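Local coordinates for protein Non-reducing end alpha-L-arabinofuranosidase BoGH43B (Bacteroides ovatus, PDB 5JOZ) that cleaves terminal non-reducing alpha-L-arabinofuranoside residues from the branches of xyloglucan, converting its S units into X units, at residues P17-V22 against D240-K245; F26-S31 against P40-K45; A77-Y82 against D126-F131; V120-V125 against M136-P141. All blocks are in the same frame, centred on the assembly; numbering follows the deposited sequence.

Contact 1: residues P17-V22 against D240-K245; sequences PSICRV and DLVQLK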
loop_
_atom_site.group_PDB
_atom_site.type_symbol
_atom_site.label_atom_id
_atom_site.label_comp_id
_atom_site.label_asym_id
_atom_site.label_seq_id
_atom_site.Cartn_x
_atom_site.Cartn_y
_atom_site.Cartn_z
ATOM N N PRO A 17 7.842 -0.160 3.869
ATOM C CA PRO A 17 7.517 0.419 5.162
ATOM C C PRO A 17 8.623 1.324 5.670
ATOM O O PRO A 17 9.798 0.933 5.592
ATOM C CB PRO A 17 7.364 -0.812 6.070
ATOM C CG PRO A 17 8.232 -1.846 5.454
ATOM C CD PRO A 17 8.089 -1.611 3.976
ATOM N N SER A 18 8.259 2.509 6.170
ATOM C CA SER A 18 9.205 3.364 6.894
ATOM C C SER A 18 8.652 3.726 8.266
ATOM O O SER A 18 7.493 4.118 8.381
ATOM C CB SER A 18 9.520 4.618 6.101
ATOM O OG SER A 18 10.444 5.417 6.797
ATOM N N ILE A 19 9.495 3.621 9.293
ATOM C CA ILE A 19 9.065 3.749 10.698
ATOM C C ILE A 19 9.815 4.848 11.443
ATOM O O ILE A 19 10.950 5.143 11.118
ATOM C CB ILE A 19 9.274 2.416 11.462
ATOM C CG1 ILE A 19 8.517 2.417 12.791
ATOM C CG2 ILE A 19 10.757 2.113 11.700
ATOM C CD1 ILE A 19 8.207 1.022 13.287
ATOM N N CYS A 20 9.173 5.437 12.450
ATOM C CA CYS A 20 9.876 6.256 13.436
ATOM C C CYS A 20 9.204 6.146 14.784
ATOM O O CYS A 20 7.989 5.954 14.872
ATOM C CB CYS A 20 9.980 7.726 13.002
ATOM S SG CYS A 20 8.460 8.683 13.167
ATOM N N ARG A 21 10.015 6.261 15.829
ATOM C CA ARG A 21 9.554 6.243 17.206
ATOM C C ARG A 21 9.674 7.649 17.768
ATOM O O ARG A 21 10.725 8.279 17.674
ATOM C CB ARG A 21 10.393 5.285 18.042
ATOM C CG ARG A 21 9.863 5.083 19.450
ATOM C CD ARG A 21 10.778 4.181 20.259
ATOM N NE ARG A 21 12.090 4.784 20.459
ATOM C CZ ARG A 21 12.353 5.784 21.296
ATOM N NH1 ARG A 21 13.595 6.252 21.384
ATOM N NH2 ARG A 21 11.393 6.339 22.039
ATOM N N VAL A 22 8.576 8.121 18.347
ATOM C CA VAL A 22 8.506 9.408 19.017
ATOM C C VAL A 22 8.017 9.122 20.441
ATOM O O VAL A 22 6.816 8.976 20.661
ATOM C CB VAL A 22 7.527 10.343 18.278
ATOM C CG1 VAL A 22 7.448 11.697 18.978
ATOM C CG2 VAL A 22 7.928 10.489 16.810
ATOM N N ASP A 240 13.657 -0.791 7.362
ATOM C CA ASP A 240 13.945 0.430 8.095
ATOM C C ASP A 240 14.103 0.065 9.576
ATOM O O ASP A 240 13.314 -0.707 10.104
ATOM C CB ASP A 240 12.815 1.459 7.903
ATOM C CG ASP A 240 13.229 2.890 8.305
ATOM O OD1 ASP A 240 14.399 3.128 8.681
ATOM O OD2 ASP A 240 12.369 3.798 8.251
ATOM N N LEU A 241 15.127 0.601 10.230
ATOM C CA LEU A 241 15.420 0.260 11.629
ATOM C C LEU A 241 14.690 1.189 12.599
ATOM O O LEU A 241 14.328 2.294 12.249
ATOM C CB LEU A 241 16.932 0.305 11.894
ATOM C CG LEU A 241 17.844 -0.622 11.079
ATOM C CD1 LEU A 241 19.270 -0.531 11.586
ATOM C CD2 LEU A 241 17.409 -2.078 11.098
ATOM N N VAL A 242 14.459 0.713 13.814
ATOM C CA VAL A 242 13.935 1.539 14.914
ATOM C C VAL A 242 14.516 1.031 16.222
ATOM O O VAL A 242 14.636 -0.182 16.419
ATOM C CB VAL A 242 12.387 1.500 14.999
ATOM C CG1 VAL A 242 11.849 0.069 15.097
ATOM C CG2 VAL A 242 11.880 2.335 16.165
ATOM N N GLN A 243 14.872 1.943 17.114
ATOM C CA GLN A 243 15.420 1.558 18.408
ATOM C C GLN A 243 14.414 1.897 19.508
ATOM O O GLN A 243 13.816 2.970 19.497
ATOM C CB GLN A 243 16.758 2.260 18.670
ATOM C CG GLN A 243 17.508 1.663 19.854
ATOM C CD GLN A 243 18.762 2.437 20.272
ATOM O OE1 GLN A 243 18.854 3.644 20.099
ATOM N NE2 GLN A 243 19.724 1.725 20.857
ATOM N N LEU A 244 14.264 0.982 20.462
ATOM C CA LEU A 244 13.381 1.167 21.618
ATOM C C LEU A 244 14.116 1.828 22.785
ATOM O O LEU A 244 15.342 1.868 22.818
ATOM C CB LEU A 244 12.843 -0.186 22.087
ATOM C CG LEU A 244 12.252 -1.103 21.029
ATOM C CD1 LEU A 244 11.732 -2.395 21.645
ATOM C CD2 LEU A 244 11.142 -0.392 20.302
ATOM N N LYS A 245 13.347 2.291 23.762
ATOM C CA LYS A 245 13.877 2.883 24.999
ATOM C C LYS A 245 14.752 1.940 25.837
ATOM O O LYS A 245 15.629 2.408 26.548
ATOM C CB LYS A 245 12.741 3.404 25.871
ATOM C CG LYS A 245 11.990 4.570 25.254
ATOM C CD LYS A 245 10.879 5.055 26.173
ATOM C CE LYS A 245 10.492 6.491 25.857
ATOM N NZ LYS A 245 9.578 7.050 26.890
#

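Contact 2: residues F26-S31 against P40-K45; sequences FYLVTS and PVYHSK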
loop_
_atom_site.group_PDB
_atom_site.type_symbol
_atom_site.label_atom_id
_atom_site.label_comp_id
_atom_site.label_asym_id
_atom_site.label_seq_id
_atom_site.Cartn_x
_atom_site.Cartn_y
_atom_site.Cartn_z
ATOM N N PHE A 26 4.849 4.850 17.966
ATOM C CA PHE A 26 5.463 4.439 16.704
ATOM C C PHE A 26 4.547 4.802 15.559
ATOM O O PHE A 26 3.350 4.623 15.653
ATOM C CB PHE A 26 5.725 2.935 16.669
ATOM C CG PHE A 26 6.697 2.473 17.707
ATOM C CD1 PHE A 26 6.264 2.167 18.987
ATOM C CD2 PHE A 26 8.050 2.351 17.412
ATOM C CE1 PHE A 26 7.155 1.745 19.958
ATOM C CE2 PHE A 26 8.945 1.927 18.376
ATOM C CZ PHE A 26 8.494 1.624 19.653
ATOM N N TYR A 27 5.136 5.288 14.472
ATOM C CA TYR A 27 4.402 5.678 13.278
ATOM C C TYR A 27 5.058 5.047 12.065
ATOM O O TYR A 27 6.278 4.881 12.011
ATOM C CB TYR A 27 4.385 7.197 13.163
ATOM C CG TYR A 27 3.716 7.834 14.348
ATOM C CD1 TYR A 27 2.330 7.829 14.464
ATOM C CD2 TYR A 27 4.454 8.421 15.365
ATOM C CE1 TYR A 27 1.699 8.391 15.563
ATOM C CE2 TYR A 27 3.831 8.999 16.462
ATOM C CZ TYR A 27 2.455 8.972 16.558
ATOM O OH TYR A 27 1.818 9.527 17.636
ATOM N N LEU A 28 4.239 4.698 11.086
ATOM C CA LEU A 28 4.700 3.963 9.926
ATOM C C LEU A 28 3.913 4.324 8.683
ATOM O O LEU A 28 2.702 4.499 8.742
ATOM C CB LEU A 28 4.592 2.467 10.212
ATOM C CG LEU A 28 5.173 1.454 9.235
ATOM C CD1 LEU A 28 5.550 0.186 10.004
ATOM C CD2 LEU A 28 4.199 1.114 8.119
ATOM N N VAL A 29 4.621 4.405 7.559
ATOM C CA VAL A 29 4.026 4.688 6.264
ATOM C C VAL A 29 4.389 3.627 5.268
ATOM O O VAL A 29 5.446 3.036 5.356
ATOM C CB VAL A 29 4.476 6.043 5.665
ATOM C CG1 VAL A 29 3.736 7.189 6.337
ATOM C CG2 VAL A 29 5.996 6.229 5.748
ATOM N N THR A 30 3.517 3.456 4.277
ATOM C CA THR A 30 3.727 2.527 3.188
ATOM C C THR A 30 3.367 3.207 1.876
ATOM O O THR A 30 2.570 4.136 1.869
ATOM C CB THR A 30 2.844 1.261 3.380
ATOM O OG1 THR A 30 1.476 1.631 3.584
ATOM C CG2 THR A 30 3.318 0.482 4.587
ATOM N N SER A 31 3.939 2.709 0.778
ATOM C CA SER A 31 3.708 3.252 -0.556
ATOM C C SER A 31 2.326 2.891 -1.155
ATOM O O SER A 31 1.768 1.816 -0.907
ATOM C CB SER A 31 4.844 2.840 -1.503
ATOM O OG SER A 31 5.044 1.439 -1.528
ATOM N N PRO A 40 -0.505 6.049 3.633
ATOM C CA PRO A 40 -1.186 5.929 4.911
ATOM C C PRO A 40 -0.218 5.947 6.087
ATOM O O PRO A 40 0.896 5.423 5.985
ATOM C CB PRO A 40 -1.900 4.578 4.797
ATOM C CG PRO A 40 -1.108 3.821 3.811
ATOM C CD PRO A 40 -0.725 4.854 2.803
ATOM N N VAL A 41 -0.651 6.570 7.177
ATOM C CA VAL A 41 0.105 6.659 8.418
ATOM C C VAL A 41 -0.553 5.744 9.439
ATOM O O VAL A 41 -1.667 6.019 9.874
ATOM C CB VAL A 41 0.071 8.084 9.006
ATOM C CG1 VAL A 41 0.821 8.132 10.333
ATOM C CG2 VAL A 41 0.638 9.092 8.024
ATOM N N TYR A 42 0.152 4.684 9.835
ATOM C CA TYR A 42 -0.296 3.780 10.895
ATOM C C TYR A 42 0.378 4.148 12.231
ATOM O O TYR A 42 1.484 4.668 12.242
ATOM C CB TYR A 42 0.035 2.330 10.527
ATOM C CG TYR A 42 -0.550 1.855 9.208
ATOM C CD1 TYR A 42 -1.840 1.290 9.139
ATOM C CD2 TYR A 42 0.183 1.958 8.030
ATOM C CE1 TYR A 42 -2.362 0.841 7.929
ATOM C CE2 TYR A 42 -0.332 1.521 6.814
ATOM C CZ TYR A 42 -1.603 0.961 6.763
ATOM O OH TYR A 42 -2.100 0.545 5.537
ATOM N N HIS A 43 -0.299 3.851 13.340
ATOM C CA HIS A 43 0.155 4.180 14.686
ATOM C C HIS A 43 0.188 2.901 15.525
ATOM O O HIS A 43 -0.724 2.096 15.439
ATOM C CB HIS A 43 -0.794 5.209 15.292
ATOM C CG HIS A 43 -0.491 5.579 16.712
ATOM N ND1 HIS A 43 -1.469 5.993 17.589
ATOM C CD2 HIS A 43 0.672 5.614 17.402
ATOM C CE1 HIS A 43 -0.926 6.251 18.762
ATOM N NE2 HIS A 43 0.372 6.035 18.676
ATOM N N SER A 44 1.256 2.706 16.301
ATOM C CA SER A 44 1.336 1.602 17.267
ATOM C C SER A 44 2.026 2.045 18.563
ATOM O O SER A 44 2.751 3.040 18.575
ATOM C CB SER A 44 2.079 0.415 16.640
ATOM O OG SER A 44 2.111 -0.733 17.484
ATOM N N LYS A 45 1.763 1.313 19.647
ATOM C CA LYS A 45 2.532 1.398 20.902
ATOM C C LYS A 45 3.375 0.147 21.219
ATOM O O LYS A 45 4.171 0.168 22.161
ATOM C CB LYS A 45 1.590 1.704 22.077
ATOM C CG LYS A 45 0.819 3.000 21.866
ATOM C CD LYS A 45 0.151 3.525 23.123
ATOM C CE LYS A 45 -0.203 5.002 22.972
ATOM N NZ LYS A 45 0.934 5.887 23.338
#

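Contact 3: residues A77-Y82 against D126-F131; sequences APTLRY and DPSIEF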
loop_
_atom_site.group_PDB
_atom_site.type_symbol
_atom_site.label_atom_id
_atom_site.label_comp_id
_atom_site.label_asym_id
_atom_site.label_seq_id
_atom_site.Cartn_x
_atom_site.Cartn_y
_atom_site.Cartn_z
ATOM N N ALA A 77 8.324 4.464 -2.715
ATOM C CA ALA A 77 8.750 4.343 -1.308
ATOM C C ALA A 77 8.884 5.677 -0.582
ATOM O O ALA A 77 9.644 6.533 -1.021
ATOM C CB ALA A 77 10.066 3.596 -1.218
ATOM N N PRO A 78 8.127 5.864 0.514
ATOM C CA PRO A 78 8.270 7.021 1.370
ATOM C C PRO A 78 9.224 6.744 2.522
ATOM O O PRO A 78 9.383 5.585 2.930
ATOM C CB PRO A 78 6.874 7.186 1.927
ATOM C CG PRO A 78 6.439 5.766 2.140
ATOM C CD PRO A 78 7.084 4.966 1.041
ATOM N N THR A 79 9.831 7.795 3.057
ATOM C CA THR A 79 10.554 7.696 4.320
ATOM C C THR A 79 9.888 8.663 5.319
ATOM O O THR A 79 9.541 9.781 4.942
ATOM C CB THR A 79 12.061 7.962 4.107
ATOM O OG1 THR A 79 12.594 6.953 3.242
ATOM C CG2 THR A 79 12.823 7.956 5.414
ATOM N N LEU A 80 9.695 8.210 6.564
ATOM C CA LEU A 80 9.027 8.972 7.639
ATOM C C LEU A 80 10.017 9.246 8.771
ATOM O O LEU A 80 10.616 8.320 9.311
ATOM C CB LEU A 80 7.842 8.173 8.198
ATOM C CG LEU A 80 7.193 8.540 9.541
ATOM C CD1 LEU A 80 6.561 9.916 9.523
ATOM C CD2 LEU A 80 6.117 7.526 9.897
ATOM N N ARG A 81 10.183 10.513 9.136
ATOM C CA ARG A 81 11.052 10.873 10.257
ATOM C C ARG A 81 10.423 11.964 11.110
ATOM O O ARG A 81 9.425 12.571 10.720
ATOM C CB ARG A 81 12.424 11.320 9.745
ATOM C CG ARG A 81 13.171 10.296 8.901
ATOM C CD ARG A 81 13.662 9.122 9.730
ATOM N NE ARG A 81 14.383 8.114 8.928
ATOM C CZ ARG A 81 13.980 6.861 8.663
ATOM N NH1 ARG A 81 12.825 6.381 9.107
ATOM N NH2 ARG A 81 14.759 6.063 7.940
ATOM N N TYR A 82 11.014 12.185 12.279
ATOM C CA TYR A 82 10.531 13.161 13.259
ATOM C C TYR A 82 11.702 13.948 13.856
ATOM O O TYR A 82 12.691 13.346 14.281
ATOM C CB TYR A 82 9.785 12.436 14.378
ATOM C CG TYR A 82 9.314 13.330 15.499
ATOM C CD1 TYR A 82 8.098 14.007 15.409
ATOM C CD2 TYR A 82 10.083 13.503 16.656
ATOM C CE1 TYR A 82 7.655 14.823 16.439
ATOM C CE2 TYR A 82 9.649 14.321 17.692
ATOM C CZ TYR A 82 8.431 14.974 17.581
ATOM O OH TYR A 82 7.986 15.786 18.601
ATOM N N ASP A 126 13.292 6.296 -3.973
ATOM C CA ASP A 126 13.677 5.941 -2.611
ATOM C C ASP A 126 14.502 7.010 -1.888
ATOM O O ASP A 126 15.534 6.709 -1.294
ATOM C CB ASP A 126 14.430 4.597 -2.622
ATOM C CG ASP A 126 13.588 3.454 -3.167
ATOM O OD1 ASP A 126 12.378 3.657 -3.391
ATOM O OD2 ASP A 126 14.143 2.347 -3.354
ATOM N N PRO A 127 14.044 8.269 -1.925
ATOM C CA PRO A 127 14.757 9.280 -1.154
ATOM C C PRO A 127 14.582 9.005 0.327
ATOM O O PRO A 127 13.483 8.677 0.754
ATOM C CB PRO A 127 14.039 10.578 -1.538
ATOM C CG PRO A 127 12.646 10.139 -1.870
ATOM C CD PRO A 127 12.816 8.806 -2.537
ATOM N N SER A 128 15.652 9.123 1.100
ATOM C CA SER A 128 15.561 8.958 2.543
ATOM C C SER A 128 16.127 10.164 3.236
ATOM O O SER A 128 17.010 10.819 2.698
ATOM C CB SER A 128 16.311 7.712 2.986
ATOM O OG SER A 128 16.077 7.459 4.358
ATOM N N ILE A 129 15.620 10.443 4.436
ATOM C CA ILE A 129 16.148 11.530 5.260
ATOM C C ILE A 129 16.508 11.014 6.637
ATOM O O ILE A 129 15.963 10.015 7.085
ATOM C CB ILE A 129 15.180 12.739 5.379
ATOM C CG1 ILE A 129 13.746 12.304 5.709
ATOM C CG2 ILE A 129 15.167 13.556 4.087
ATOM C CD1 ILE A 129 12.842 13.449 6.122
ATOM N N GLU A 130 17.455 11.689 7.280
ATOM C CA GLU A 130 17.779 11.436 8.666
ATOM C C GLU A 130 18.273 12.720 9.329
ATOM O O GLU A 130 18.973 13.520 8.704
ATOM C CB GLU A 130 18.849 10.353 8.770
ATOM C CG GLU A 130 19.108 9.873 10.196
ATOM C CD GLU A 130 17.960 9.063 10.788
ATOM O OE1 GLU A 130 17.898 8.989 12.034
ATOM O OE2 GLU A 130 17.140 8.491 10.026
ATOM N N PHE A 131 17.926 12.879 10.604
ATOM C CA PHE A 131 18.345 14.015 11.405
ATOM C C PHE A 131 19.470 13.644 12.354
ATOM O O PHE A 131 19.246 12.911 13.316
ATOM C CB PHE A 131 17.159 14.546 12.185
ATOM C CG PHE A 131 16.132 15.194 11.317
ATOM C CD1 PHE A 131 16.280 16.519 10.919
ATOM C CD2 PHE A 131 15.028 14.476 10.860
ATOM C CE1 PHE A 131 15.332 17.126 10.106
ATOM C CE2 PHE A 131 14.076 15.083 10.046
ATOM C CZ PHE A 131 14.229 16.408 9.667
HETATM O O HOH W 1 11.815 6.589 0.668
#

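Contact 4: residues V120-V125 against M136-P141; sequences VGNWYV and MYFLSP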
loop_
_atom_site.group_PDB
_atom_site.type_symbol
_atom_site.label_atom_id
_atom_site.label_comp_id
_atom_site.label_asym_id
_atom_site.label_seq_id
_atom_site.Cartn_x
_atom_site.Cartn_y
_atom_site.Cartn_z
ATOM N N VAL A 120 11.966 19.111 -3.933
ATOM C CA VAL A 120 13.412 19.235 -3.734
ATOM C C VAL A 120 14.184 19.337 -5.069
ATOM O O VAL A 120 15.343 19.773 -5.098
ATOM C CB VAL A 120 13.965 18.087 -2.838
ATOM C CG1 VAL A 120 13.134 17.940 -1.567
ATOM C CG2 VAL A 120 14.032 16.762 -3.583
ATOM N N GLY A 121 13.549 18.909 -6.157
ATOM C CA GLY A 121 14.038 19.160 -7.502
ATOM C C GLY A 121 14.871 18.065 -8.109
ATOM O O GLY A 121 15.859 18.346 -8.785
ATOM N N ASN A 122 14.473 16.819 -7.884
ATOM C CA ASN A 122 15.055 15.681 -8.608
ATOM C C ASN A 122 14.055 14.525 -8.692
ATOM O O ASN A 122 12.993 14.563 -8.057
ATOM C CB ASN A 122 16.406 15.244 -7.996
ATOM C CG ASN A 122 16.303 14.814 -6.537
ATOM O OD1 ASN A 122 15.735 13.770 -6.211
ATOM N ND2 ASN A 122 16.912 15.593 -5.655
ATOM N N TRP A 123 14.408 13.510 -9.478
ATOM C CA TRP A 123 13.533 12.369 -9.737
ATOM C C TRP A 123 14.098 11.051 -9.168
ATOM O O TRP A 123 13.790 9.966 -9.670
ATOM C CB TRP A 123 13.296 12.271 -11.246
ATOM C CG TRP A 123 12.488 13.418 -11.781
ATOM C CD1 TRP A 123 12.958 14.636 -12.174
ATOM C CD2 TRP A 123 11.068 13.459 -11.957
ATOM N NE1 TRP A 123 11.920 15.432 -12.592
ATOM C CE2 TRP A 123 10.747 14.735 -12.471
ATOM C CE3 TRP A 123 10.035 12.541 -11.730
ATOM C CZ2 TRP A 123 9.432 15.120 -12.769
ATOM C CZ3 TRP A 123 8.725 12.921 -12.025
ATOM C CH2 TRP A 123 8.437 14.199 -12.538
ATOM N N TYR A 124 14.909 11.132 -8.110
ATOM C CA TYR A 124 15.501 9.920 -7.544
ATOM C C TYR A 124 14.440 9.083 -6.820
ATOM O O TYR A 124 13.560 9.617 -6.138
ATOM C CB TYR A 124 16.672 10.254 -6.618
ATOM C CG TYR A 124 17.851 10.918 -7.325
ATOM C CD1 TYR A 124 18.443 10.332 -8.448
ATOM C CD2 TYR A 124 18.387 12.119 -6.861
ATOM C CE1 TYR A 124 19.516 10.933 -9.095
ATOM C CE2 TYR A 124 19.467 12.726 -7.504
ATOM C CZ TYR A 124 20.028 12.129 -8.614
ATOM O OH TYR A 124 21.097 12.724 -9.245
ATOM N N VAL A 125 14.499 7.773 -7.019
ATOM C CA VAL A 125 13.627 6.836 -6.320
ATOM C C VAL A 125 14.173 6.636 -4.908
ATOM O O VAL A 125 15.374 6.809 -4.675
ATOM C CB VAL A 125 13.510 5.495 -7.101
ATOM C CG1 VAL A 125 14.758 4.618 -6.948
ATOM C CG2 VAL A 125 12.250 4.738 -6.698
ATOM N N MET A 136 19.875 17.851 8.449
ATOM C CA MET A 136 18.905 16.998 7.780
ATOM C C MET A 136 19.570 16.395 6.545
ATOM O O MET A 136 19.669 17.056 5.501
ATOM C CB MET A 136 17.676 17.819 7.401
ATOM C CG MET A 136 16.607 17.083 6.614
ATOM S SD MET A 136 15.213 18.192 6.356
ATOM C CE MET A 136 14.370 17.424 4.978
ATOM N N TYR A 137 20.019 15.139 6.677
ATOM C CA TYR A 137 20.674 14.415 5.582
ATOM C C TYR A 137 19.653 13.873 4.585
ATOM O O TYR A 137 18.573 13.450 4.975
ATOM C CB TYR A 137 21.542 13.262 6.111
ATOM C CG TYR A 137 22.822 13.725 6.740
ATOM C CD1 TYR A 137 23.977 13.865 5.978
ATOM C CD2 TYR A 137 22.889 14.020 8.101
ATOM C CE1 TYR A 137 25.159 14.307 6.552
ATOM C CE2 TYR A 137 24.076 14.450 8.684
ATOM C CZ TYR A 137 25.199 14.596 7.899
ATOM O OH TYR A 137 26.375 15.017 8.454
ATOM N N PHE A 138 20.019 13.898 3.306
ATOM C CA PHE A 138 19.212 13.359 2.207
ATOM C C PHE A 138 20.098 12.312 1.570
ATOM O O PHE A 138 21.195 12.635 1.131
ATOM C CB PHE A 138 18.851 14.458 1.189
ATOM C CG PHE A 138 18.135 13.962 -0.060
ATOM C CD1 PHE A 138 18.845 13.386 -1.124
ATOM C CD2 PHE A 138 16.754 14.121 -0.197
ATOM C CE1 PHE A 138 18.193 12.948 -2.273
ATOM C CE2 PHE A 138 16.092 13.682 -1.350
ATOM C CZ PHE A 138 16.811 13.094 -2.391
ATOM N N LEU A 139 19.623 11.068 1.542
ATOM C CA LEU A 139 20.313 9.972 0.907
ATOM C C LEU A 139 19.374 9.401 -0.161
ATOM O O LEU A 139 18.185 9.192 0.102
ATOM C CB LEU A 139 20.689 8.944 1.969
ATOM C CG LEU A 139 21.382 7.645 1.544
ATOM C CD1 LEU A 139 22.770 7.901 0.984
ATOM C CD2 LEU A 139 21.460 6.689 2.723
ATOM N N SER A 140 19.891 9.188 -1.366
ATOM C CA SER A 140 19.147 8.510 -2.409
ATOM C C SER A 140 20.087 7.731 -3.314
ATOM O O SER A 140 21.272 8.062 -3.379
ATOM C CB SER A 140 18.377 9.518 -3.248
ATOM O OG SER A 140 19.238 10.168 -4.172
ATOM N N PRO A 141 19.569 6.702 -4.018
ATOM C CA PRO A 141 20.306 6.120 -5.132
ATOM C C PRO A 141 20.258 7.037 -6.336
ATOM O O PRO A 141 19.388 7.900 -6.398
ATOM C CB PRO A 141 19.558 4.818 -5.423
ATOM C CG PRO A 141 18.171 5.060 -4.957
ATOM C CD PRO A 141 18.281 6.024 -3.806
HETATM O O HOH W 2 17.190 6.887 -8.029
#

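Contact 1: residues P17-V22 against D240-K245
In the five-bladed β-propeller of this GH43 enzyme, P17-V22 and D240-K245 lie where the innermost strands of the first and last blades meet around the central axis. The axes of 18-22 and 240-243 are inclined by only 13° and approach to 6.5 Å, yet every hydrogen bond across the gap uses a side chain, as befits two separate blades rather than one continuous sheet. The tight part is at the S18 end. With CG anti to its backbone N, D240 offers OD2 to two donors: S18 OG at 2.9 Å, on the anti lone pair, and I19 N at 3.1 Å, from above the carboxylate plane. R81 NH1 adds a salt bridge to OD2 and Y181 OH binds OD1, a setting that would probably favour the ionised carboxylate. Next along, I19 CG2 packs on V242 CB at 3.7 Å, the two side chains crossing at about a right angle. Toward solvent the fit loosens: Q243 and K245 are exposed, and K245 CG sits over one face of the R21 guanidinium, 3.7 Å from R21 NH2. An alanine in place of R21 would lose the bonds to Q243 O and G23 O and would probably leave this outer end less firmly held. The R21 chain bends at chi3 (64°), and NE thereby meets Q243 O close to the guanidinium plane at 2.7 Å, with an N-H...O angle of 146°.

Contact 2: residues F26-S31 against P40-K45
This is an antiparallel strand pairing inside one blade of the β-propeller, joining the second strand of the first blade, 26-29, to the third, 40-44. Two hydrogen-bonded pairs carry it. F26 and S44 exchange bonds, F26 N to S44 O at 2.8 Å nearly along the C=O axis; L28 and Y42 do the same, with Y42 N reaching L28 O at 2.8 Å and 168°. The non-hydrogen-bonded pair Y27-H43 lies between them, where Y27 CA approaches Y42 O at 3.3 Å in a CA-H...O contact. On the Y27 side of the sheet, the Y27 and H43 rings run side by side with planes 16° apart, but they are slid so far, centroids 4.9 Å apart, that they barely overlap. The H43 ring points its CD2 edge at F26 O, 3.3 Å away, and NE2 bonds D25. V29 CG1 and V41 CG2 pack at 4.0 Å on this same face. The opposite face carries F26, L28, Y42 and S44; L28 CD2 touches Y42 CD2 at 4.1 Å, while T30 OG1 lies in plane at the Y42 ring edge. T30 OG1 and Y42 OH both bond N14 OD1; the T30 side chain is about 6 Å from that of D16, the inferred proton acceptor, which S31 OG bonds. Around the pair, strand 18-22 adds on beyond 26-29 and strand 51-55 beyond 40-44, while L80 of strand 74-83 packs on Y27 and V29.

Contact 3: residues A77-Y82 against D126-F131
The innermost strands of the second and third propeller blades come together here, 79-82 and 128-131 running nearly parallel at 14°, and R81, T79 and A77 bury the most surface in the contact. R81 is the centrepiece. Its CG is anti to the carbonyl carbon and the chain bends at chi2 (-70°), which lays CG against I129 CG1 and carries the guanidinium past I129, back toward S18 and D240. NE is shared: it makes a salt bridge to E130 OE2 at 3.0 Å and a bent hydrogen bond (135°) to I129 O at 3.1 Å, the carbonyl being approached nearly along its axis. NH1, the partner of D240, also turns back to L80 O at 2.9 Å. One face of the group is covered by T79 CG2, 3.6 Å above its centre, while R81 CB rests at the edge of the F131 ring. With its polar ends bound on several sides, this buried cation is probably fixed in rotation as well as in position. T79 turns its other branch the opposite way along the strand, where OG1 donates to a water at 2.7 Å. That water in turn donates to A77 O at 2.8 Å and to P127 O at 2.7 Å, so it ties both backbones together where they part from strand geometry. A77 completes the contact beside D126, which probably tunes the pKa of E176, the inferred proton donor. D126 OD2 is held by G177 N, and its other oxygen, OD1, stands 3.2 Å from A77 CB.

Contact 4: residues V120-V125 against M136-P141
V120-V125, part of the connection leading from the second propeller blade into the third, packs on M136-P141, the second strand of that third blade. Y124 can be followed outward. Its CB, with CG anti to the carbonyl carbon (chi1 -64°), lies 3.5 Å from S140 OG. CG is equally near S140 OG and P141 O, and the ring then divides between them: CD2 meets S140 OG at 3.4 Å and CD1 meets P141 O at 3.3 Å. S140 OG also hydrogen-bonds to P141 O. CE1 is the last ring atom near the strand, still by P141 O; the side chain also touches L148, L163 and D142. An alanine in place of Y124 would strip the ring from these oxygens and from both leucines, and would probably loosen the seating of the loop on the blade. Before it in the chain, N122 and F138 meet tip to tip, OD1 to CZ at 4.0 Å, with amide and ring planes 72° apart; OD1 also takes a weak bond from Y124 N. After it, the V125 and P141 side chains cross at about a right angle, CG1 to CG at 4.0 Å, and V125 O lies 3.1 Å from P141 CD. A water accepts from V125 N at 3.0 Å and donates to P141 O at 2.9 Å. Since this water supplies the polar link between the two segments, van der Waals contact probably does most of the work between them, while bonds to V102, Y94 and T92 also hold the loop that leads directly into D126.

Contacts 1 and 3 are equivalent seams of the propeller, each between innermost strands of adjoining blades, and both are buried and side-chain mediated; the R81-D240 pair joins them, and S18 OG accepts a hydrogen bond from L80 N. Contact 2 is also buried but lies within one blade, so backbone bonds dominate it; it shares the first blade with contact 1. Contact 4 is more peripheral, only partly buried, and held by van der Waals contact, much of it between carbon and oxygen atoms, with one bridging water. It borders contact 3, strands 128-132 and 135-141 pairing in the third blade, but its nearest atoms stand about 10 Å from contact 1 and 9 Å from contact 2.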